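PDB 4OVD: peptidoglycan glycosyltransferase from Atopobium parvulum, which is a penicillin-binding protein that joins a dimerisation domain to a domain of the transpeptidase family. Local coordinates for residues S343-L348 with L465-T470; V471-T476 with G484-G489. All blocks are in the same frame, centred on the assembly; numbering follows the deposited sequence.

Contact 1. Residues S343-L348 with L465-T470; sequences SVREML and LDMMTT
Arg345 and Asp466 form a salt bridge at the more open side of this helix pair, where NH1 and NH2 of the arginine approach end-on and share a single carboxylate oxygen, OD2. The bridge is modelled as unusually short, Arg345 NH2 to Asp466 OD2 2.5 Å, so its exact length is doubtful. The two flat groups stand 88° apart. NH2 meets OD2 nearly along its C-O axis; NH1 comes from above the carboxylate plane. The aliphatic CG and CD of Arg345 run across Thr470, and the bend at chi3 (-55°) brings Arg345 NH1 to Thr470 OG1 at 2.9 Å. These two acceptors hold the guanidinium by its edge, while Met467 CG lies 4.1 Å above one face, offset toward the rim.

The tightly packed part lies beneath. The selenium of Met467 sits 3.7 Å from Arg345 CA and 3.9 Å from Val344 CG1, and Leu348 CD2 meets Met467 CB at 3.9 Å, the two side chains crossing at about a right angle.

The axes of segments 344-348 and 465-470, parts of helices 344-350 and 458-474, approach to 9.0 Å and cross at -47° in the penicillin-binding fold; Leu348 also touches Lys298 and Lys490, of the family's SxxK and KTG motifs.

Contact 2. Residues V471-T476 with G484-G489; sequences VVKEGT and GYTVAG
Val472 faces strand 487-495 with its whole branched end, and its CB and both methyls gather round Val487 O. Val472 CB lies 3.4 Å from Val487 O, and its CG2 extends along the strand to within 3.6 Å of Gly489 N. With CG1 anti to the backbone N (chi1 173°), both methyls of Val472 also meet the single CG1 methyl of Val487, CG2 of Val472 coming 4.0 Å from Val487 CG1. The two valine side chains cross at about a right angle.

Val471, one residue earlier, meets the strand differently: its CB and CG1 lie 3.2 and 3.3 Å from Gly489 O, a carbonyl set against aliphatic carbon. No direct hydrogen bond joins the two segments, and the polar link runs through water. One water accepts from Val487 N at 2.9 Å and from Lys473 NZ at 3.2 Å, bridging the exposed end of the helix to the start of the strand. The extended Lys473 chain, turned at chi4 (57°), brings NZ to this water and near Thr486 CG2.

Around this interface, Val472 continues onto Phe514 of strand 510-518 and Val487 onto Phe546 of helix 542-556. Ala488 points away from 471-476 yet packs on Leu465, Met468 and Thr469, earlier turns of helix 458-474, which packs across the outermost strand of the five-stranded antiparallel sheet at a steep angle.

In the fold
Contacts 1 and 2 lie with their centres 10 Å apart, on the same side of the chain's centre and within the transpeptidase domain. Both draw on helix 458-474: contact 1 uses 465-470, contact 2 the last helical residues from 471 and the loop after them. Along the chain they come in series, contact 1 spanning 116 intervening residues and contact 2 only seven. They touch directly: Met468 O is 3.0 Å from Gly489 N, a probable hydrogen bond, and Leu348 O packs 3.6 Å from Val471 CG2. The shared helix thus connects helix 344-350 with edge strand 487-495, joining the helical part of the domain to its five-stranded sheet.

Contact 1. Residues S343-L348 with L465-T470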
ATOM      1  N   SER A 343      13.373  -1.230 -25.524  1.00 32.17           N
ATOM      2  CA  SER A 343      14.214  -1.719 -24.418  1.00 29.28           C
ATOM      3  C   SER A 343      13.231  -2.047 -23.267  1.00 29.56           C
ATOM      4  O   SER A 343      12.064  -1.613 -23.305  1.00 26.19           O
ATOM      5  CB  SER A 343      15.185  -0.658 -23.994  1.00 32.69           C
ATOM      6  OG  SER A 343      14.464   0.480 -23.497  1.00 30.54           O
ATOM      7  N   VAL A 344      13.688  -2.794 -22.277  1.00 29.21           N
ATOM      8  CA  VAL A 344      12.904  -3.120 -21.110  1.00 33.08           C
ATOM      9  C   VAL A 344      12.531  -1.788 -20.465  1.00 32.40           C
ATOM     10  O   VAL A 344      11.411  -1.606 -19.989  1.00 30.75           O
ATOM     11  CB  VAL A 344      13.653  -4.009 -20.119  1.00 29.01           C
ATOM     12  CG1 VAL A 344      12.826  -4.196 -18.833  1.00 30.10           C
ATOM     13  CG2 VAL A 344      13.971  -5.355 -20.755  1.00 31.15           C
ATOM     14  N   ARG A 345      13.487  -0.877 -20.397  1.00 31.00           N
ATOM     15  CA  ARG A 345      13.235   0.508 -19.881  1.00 29.10           C
ATOM     16  C   ARG A 345      12.037   1.137 -20.636  1.00 30.59           C
ATOM     17  O   ARG A 345      11.083   1.643 -20.049  1.00 29.55           O
ATOM     18  CB  ARG A 345      14.469   1.396 -20.041  1.00 31.73           C
ATOM     19  CG  ARG A 345      14.248   2.826 -19.579  1.00 31.96           C
ATOM     20  CD  ARG A 345      15.421   3.701 -19.985  1.00 34.20           C
ATOM     21  NE  ARG A 345      16.699   3.202 -19.508  1.00 34.27           N
ATOM     22  CZ  ARG A 345      17.115   3.341 -18.256  1.00 41.64           C
ATOM     23  NH1 ARG A 345      16.383   4.022 -17.357  1.00 39.86           N
ATOM     24  NH2 ARG A 345      18.295   2.860 -17.909  1.00 39.34           N
ATOM     25  N   GLU A 346      12.045   1.041 -21.926  1.00 32.39           N
ATOM     26  CA  GLU A 346      10.918   1.599 -22.705  1.00 30.84           C
ATOM     27  C   GLU A 346       9.586   0.900 -22.425  1.00 30.85           C
ATOM     28  O   GLU A 346       8.565   1.538 -22.415  1.00 30.48           O
ATOM     29  CB  GLU A 346      11.271   1.493 -24.175  1.00 35.02           C
ATOM     30  CG  GLU A 346      10.188   1.959 -25.132  1.00 39.49           C
ATOM     31  CD  GLU A 346       9.795   3.395 -24.957  1.00 42.87           C
ATOM     32  OE1 GLU A 346      10.556   4.164 -24.262  1.00 39.42           O
ATOM     33  OE2 GLU A 346       8.705   3.720 -25.497  1.00 35.89           O
HETATM   34  N   MSE A 347       9.572  -0.416 -22.202  1.00 29.17           N
HETATM   35  CA  MSE A 347       8.291  -1.112 -21.958  1.00 31.30           C
HETATM   36  C   MSE A 347       7.700  -0.581 -20.693  1.00 31.41           C
HETATM   37  O   MSE A 347       6.453  -0.406 -20.591  1.00 29.09           O
HETATM   38  CB  MSE A 347       8.523  -2.608 -21.798  1.00 33.88           C
HETATM   39  CG  MSE A 347       9.075  -3.200 -23.047  1.00 32.02           C
HETATM   40 SE   MSE A 347       9.510  -5.113 -22.715  0.92 35.33          SE
HETATM   41  CE  MSE A 347      10.777  -5.437 -24.146  1.00 33.41           C
ATOM     42  N   LEU A 348       8.544  -0.257 -19.742  1.00 26.43           N
ATOM     43  CA  LEU A 348       8.094   0.336 -18.525  1.00 30.28           C
ATOM     44  C   LEU A 348       7.675   1.812 -18.668  1.00 31.95           C
ATOM     45  O   LEU A 348       6.709   2.220 -18.112  1.00 31.50           O
ATOM     46  CB  LEU A 348       9.147   0.164 -17.461  1.00 34.05           C
ATOM     47  CG  LEU A 348       8.616  -0.041 -16.066  1.00 42.87           C
ATOM     48  CD1 LEU A 348       7.953  -1.372 -15.918  1.00 42.24           C
ATOM     49  CD2 LEU A 348       9.645   0.179 -14.987  1.00 44.91           C
ATOM     50  N   LEU A 465      15.026   1.199  -9.946  1.00 31.65           N
ATOM     51  CA  LEU A 465      14.819   2.590  -9.622  1.00 33.45           C
ATOM     52  C   LEU A 465      15.149   3.471 -10.830  1.00 37.34           C
ATOM     53  O   LEU A 465      14.437   4.467 -11.098  1.00 35.43           O
ATOM     54  CB  LEU A 465      15.694   3.046  -8.455  1.00 40.07           C
ATOM     55  CG  LEU A 465      15.296   2.659  -7.036  1.00 41.21           C
ATOM     56  CD1 LEU A 465      16.404   3.086  -6.035  1.00 41.86           C
ATOM     57  CD2 LEU A 465      13.931   3.248  -6.662  1.00 37.73           C
ATOM     58  N   ASP A 466      16.247   3.135 -11.520  1.00 34.62           N
ATOM     59  CA  ASP A 466      16.617   3.858 -12.725  1.00 35.22           C
ATOM     60  C   ASP A 466      15.467   3.847 -13.737  1.00 36.75           C
ATOM     61  O   ASP A 466      15.131   4.871 -14.317  1.00 30.30           O
ATOM     62  CB  ASP A 466      17.895   3.327 -13.368  1.00 41.96           C
ATOM     63  CG  ASP A 466      18.435   4.281 -14.432  1.00 44.70           C
ATOM     64  OD1 ASP A 466      18.892   5.376 -14.048  1.00 55.92           O
ATOM     65  OD2 ASP A 466      18.399   3.944 -15.641  1.00 45.89           O
HETATM   66  N   MSE A 467      14.848   2.707 -13.944  1.00 32.64           N
HETATM   67  CA  MSE A 467      13.757   2.644 -14.877  1.00 34.41           C
HETATM   68  C   MSE A 467      12.539   3.366 -14.353  1.00 37.40           C
HETATM   69  O   MSE A 467      11.875   4.030 -15.107  1.00 34.13           O
HETATM   70  CB  MSE A 467      13.346   1.255 -15.325  1.00 34.72           C
HETATM   71  CG  MSE A 467      14.502   0.579 -15.995  1.00 35.38           C
HETATM   72 SE   MSE A 467      14.054  -1.200 -16.680  0.84 35.90          SE
HETATM   73  CE  MSE A 467      14.053  -2.236 -15.001  1.00 37.14           C
HETATM   74  N   MSE A 468      12.283   3.311 -13.051  1.00 34.26           N
HETATM   75  CA  MSE A 468      11.122   3.991 -12.473  1.00 30.55           C
HETATM   76  C   MSE A 468      11.329   5.473 -12.549  1.00 33.91           C
HETATM   77  O   MSE A 468      10.372   6.221 -12.569  1.00 32.78           O
HETATM   78  CB  MSE A 468      10.922   3.555 -11.063  1.00 29.26           C
HETATM   79  CG  MSE A 468      10.406   2.127 -11.125  1.00 32.51           C
HETATM   80 SE   MSE A 468      10.462   1.504  -9.247  0.83 35.82          SE
HETATM   81  CE  MSE A 468       9.095   2.623  -8.418  1.00 39.85           C
ATOM     82  N   THR A 469      12.584   5.921 -12.573  1.00 28.86           N
ATOM     83  CA  THR A 469      12.871   7.325 -12.741  1.00 31.64           C
ATOM     84  C   THR A 469      12.519   7.775 -14.182  1.00 34.62           C
ATOM     85  O   THR A 469      11.999   8.877 -14.360  1.00 35.43           O
ATOM     86  CB  THR A 469      14.343   7.610 -12.414  1.00 37.12           C
ATOM     87  OG1 THR A 469      14.532   7.192 -11.062  1.00 35.30           O
ATOM     88  CG2 THR A 469      14.704   9.111 -12.562  1.00 41.96           C
ATOM     89  N   THR A 470      12.772   6.919 -15.177  1.00 33.90           N
ATOM     90  CA  THR A 470      12.448   7.184 -16.588  1.00 31.97           C
ATOM     91  C   THR A 470      10.961   7.308 -16.727  1.00 30.36           C
ATOM     92  O   THR A 470      10.496   8.151 -17.476  1.00 31.68           O
ATOM     93  CB  THR A 470      12.929   6.023 -17.474  1.00 32.88           C
ATOM     94  OG1 THR A 470      14.355   6.039 -17.491  1.00 32.37           O
ATOM     95  CG2 THR A 470      12.506   6.159 -18.893  1.00 32.37           C
TER

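Contact 2. Residues V471-T476 with G484-G489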
ATOM      1  N   VAL A 471      10.219   6.522 -15.975  1.00 27.88           N
ATOM      2  CA  VAL A 471       8.750   6.570 -16.025  1.00 29.49           C
ATOM      3  C   VAL A 471       8.257   7.977 -15.694  1.00 30.55           C
ATOM      4  O   VAL A 471       7.325   8.473 -16.291  1.00 30.49           O
ATOM      5  CB  VAL A 471       8.060   5.571 -15.053  1.00 33.54           C
ATOM      6  CG1 VAL A 471       6.517   5.802 -14.976  1.00 32.79           C
ATOM      7  CG2 VAL A 471       8.323   4.126 -15.540  1.00 33.30           C
ATOM      8  N   VAL A 472       8.867   8.577 -14.699  1.00 29.08           N
ATOM      9  CA  VAL A 472       8.437   9.842 -14.202  1.00 31.78           C
ATOM     10  C   VAL A 472       9.050  10.961 -15.009  1.00 37.43           C
ATOM     11  O   VAL A 472       8.446  11.989 -15.187  1.00 39.95           O
ATOM     12  CB  VAL A 472       8.758   9.984 -12.705  1.00 33.09           C
ATOM     13  CG1 VAL A 472       8.472  11.365 -12.226  1.00 39.22           C
ATOM     14  CG2 VAL A 472       7.888   9.048 -11.892  1.00 38.99           C
ATOM     15  N   LYS A 473      10.281  10.796 -15.437  1.00 31.73           N
ATOM     16  CA  LYS A 473      10.876  11.859 -16.214  1.00 35.79           C
ATOM     17  C   LYS A 473      10.432  11.903 -17.648  1.00 36.92           C
ATOM     18  O   LYS A 473      10.291  13.009 -18.255  1.00 37.04           O
ATOM     19  CB  LYS A 473      12.411  11.748 -16.172  1.00 39.12           C
ATOM     20  CG  LYS A 473      13.023  12.315 -14.884  1.00 49.75           C
ATOM     21  CD  LYS A 473      14.541  12.424 -15.019  1.00 66.10           C
ATOM     22  CE  LYS A 473      15.180  13.236 -13.885  1.00 80.10           C
ATOM     23  NZ  LYS A 473      14.905  12.714 -12.508  1.00 76.23           N
ATOM     24  N   GLU A 474      10.282  10.717 -18.234  1.00 30.63           N
ATOM     25  CA  GLU A 474      10.017  10.609 -19.637  1.00 31.14           C
ATOM     26  C   GLU A 474       8.810   9.867 -20.026  1.00 35.29           C
ATOM     27  O   GLU A 474       8.582   9.739 -21.211  1.00 36.12           O
ATOM     28  CB  GLU A 474      11.241   9.887 -20.288  1.00 36.94           C
ATOM     29  CG  GLU A 474      12.506  10.702 -20.034  1.00 44.03           C
ATOM     30  CD  GLU A 474      13.833  10.083 -20.418  1.00 61.77           C
ATOM     31  OE1 GLU A 474      13.985   8.851 -20.752  1.00 56.79           O
ATOM     32  OE2 GLU A 474      14.769  10.916 -20.328  1.00 55.81           O
ATOM     33  N   GLY A 475       8.014   9.383 -19.069  1.00 30.65           N
ATOM     34  CA  GLY A 475       6.864   8.595 -19.437  1.00 31.47           C
ATOM     35  C   GLY A 475       5.555   8.987 -18.825  1.00 34.48           C
ATOM     36  O   GLY A 475       5.282  10.157 -18.581  1.00 33.59           O
ATOM     37  N   THR A 476       4.774   7.974 -18.466  1.00 32.93           N
ATOM     38  CA  THR A 476       3.424   8.207 -18.022  1.00 32.74           C
ATOM     39  C   THR A 476       3.339   8.793 -16.673  1.00 31.70           C
ATOM     40  O   THR A 476       2.255   9.120 -16.194  1.00 33.87           O
ATOM     41  CB  THR A 476       2.665   6.870 -17.981  1.00 38.14           C
ATOM     42  OG1 THR A 476       3.342   5.987 -17.080  1.00 34.35           O
ATOM     43  CG2 THR A 476       2.611   6.235 -19.376  1.00 41.67           C
ATOM     44  N   GLY A 484      12.462  20.042  -7.650  1.00 53.37           N
ATOM     45  CA  GLY A 484      13.527  19.929  -6.626  1.00 54.44           C
ATOM     46  C   GLY A 484      13.795  18.523  -6.057  1.00 59.52           C
ATOM     47  O   GLY A 484      14.726  18.330  -5.270  1.00 58.09           O
ATOM     48  N   TYR A 485      13.013  17.512  -6.460  1.00 55.03           N
ATOM     49  CA  TYR A 485      13.211  16.171  -5.925  1.00 50.02           C
ATOM     50  C   TYR A 485      13.348  15.145  -7.008  1.00 44.58           C
ATOM     51  O   TYR A 485      13.011  15.382  -8.130  1.00 47.83           O
ATOM     52  CB  TYR A 485      11.998  15.794  -5.074  1.00 50.93           C
ATOM     53  CG  TYR A 485      11.791  16.652  -3.839  1.00 56.33           C
ATOM     54  CD1 TYR A 485      11.081  17.845  -3.886  1.00 57.84           C
ATOM     55  CD2 TYR A 485      12.279  16.233  -2.613  1.00 55.04           C
ATOM     56  CE1 TYR A 485      10.901  18.602  -2.737  1.00 60.35           C
ATOM     57  CE2 TYR A 485      12.101  16.962  -1.486  1.00 56.53           C
ATOM     58  CZ  TYR A 485      11.423  18.148  -1.552  1.00 60.54           C
ATOM     59  OH  TYR A 485      11.279  18.820  -0.392  1.00 64.86           O
ATOM     60  N   THR A 486      13.841  13.975  -6.674  1.00 47.84           N
ATOM     61  CA  THR A 486      13.908  12.876  -7.645  1.00 46.25           C
ATOM     62  C   THR A 486      12.757  11.985  -7.293  1.00 38.69           C
ATOM     63  O   THR A 486      12.537  11.771  -6.147  1.00 41.43           O
ATOM     64  CB  THR A 486      15.198  12.056  -7.523  1.00 51.71           C
ATOM     65  OG1 THR A 486      16.305  12.864  -7.892  1.00 51.45           O
ATOM     66  CG2 THR A 486      15.140  10.869  -8.442  1.00 55.13           C
ATOM     67  N   VAL A 487      11.966  11.571  -8.264  1.00 40.64           N
ATOM     68  CA  VAL A 487      10.808  10.680  -8.042  1.00 36.94           C
ATOM     69  C   VAL A 487      10.938   9.511  -8.991  1.00 37.07           C
ATOM     70  O   VAL A 487      11.098   9.694 -10.189  1.00 37.64           O
ATOM     71  CB  VAL A 487       9.484  11.413  -8.287  1.00 35.47           C
ATOM     72  CG1 VAL A 487       8.253  10.494  -8.195  1.00 36.77           C
ATOM     73  CG2 VAL A 487       9.380  12.557  -7.328  1.00 39.44           C
ATOM     74  N   ALA A 488      10.984   8.308  -8.427  1.00 31.84           N
ATOM     75  CA  ALA A 488      11.007   7.099  -9.213  1.00 32.33           C
ATOM     76  C   ALA A 488       9.605   6.496  -8.959  1.00 32.11           C
ATOM     77  O   ALA A 488       9.193   6.368  -7.821  1.00 34.22           O
ATOM     78  CB  ALA A 488      12.061   6.176  -8.682  1.00 34.09           C
ATOM     79  N   GLY A 489       8.852   6.205  -9.989  1.00 31.68           N
ATOM     80  CA  GLY A 489       7.569   5.655  -9.752  1.00 32.97           C
ATOM     81  C   GLY A 489       6.952   4.949 -10.930  1.00 34.72           C
ATOM     82  O   GLY A 489       7.559   4.820 -11.979  1.00 36.50           O
TER
HETATM   83  O   HOH W   1      12.080  12.181 -11.131  1.00 44.55           O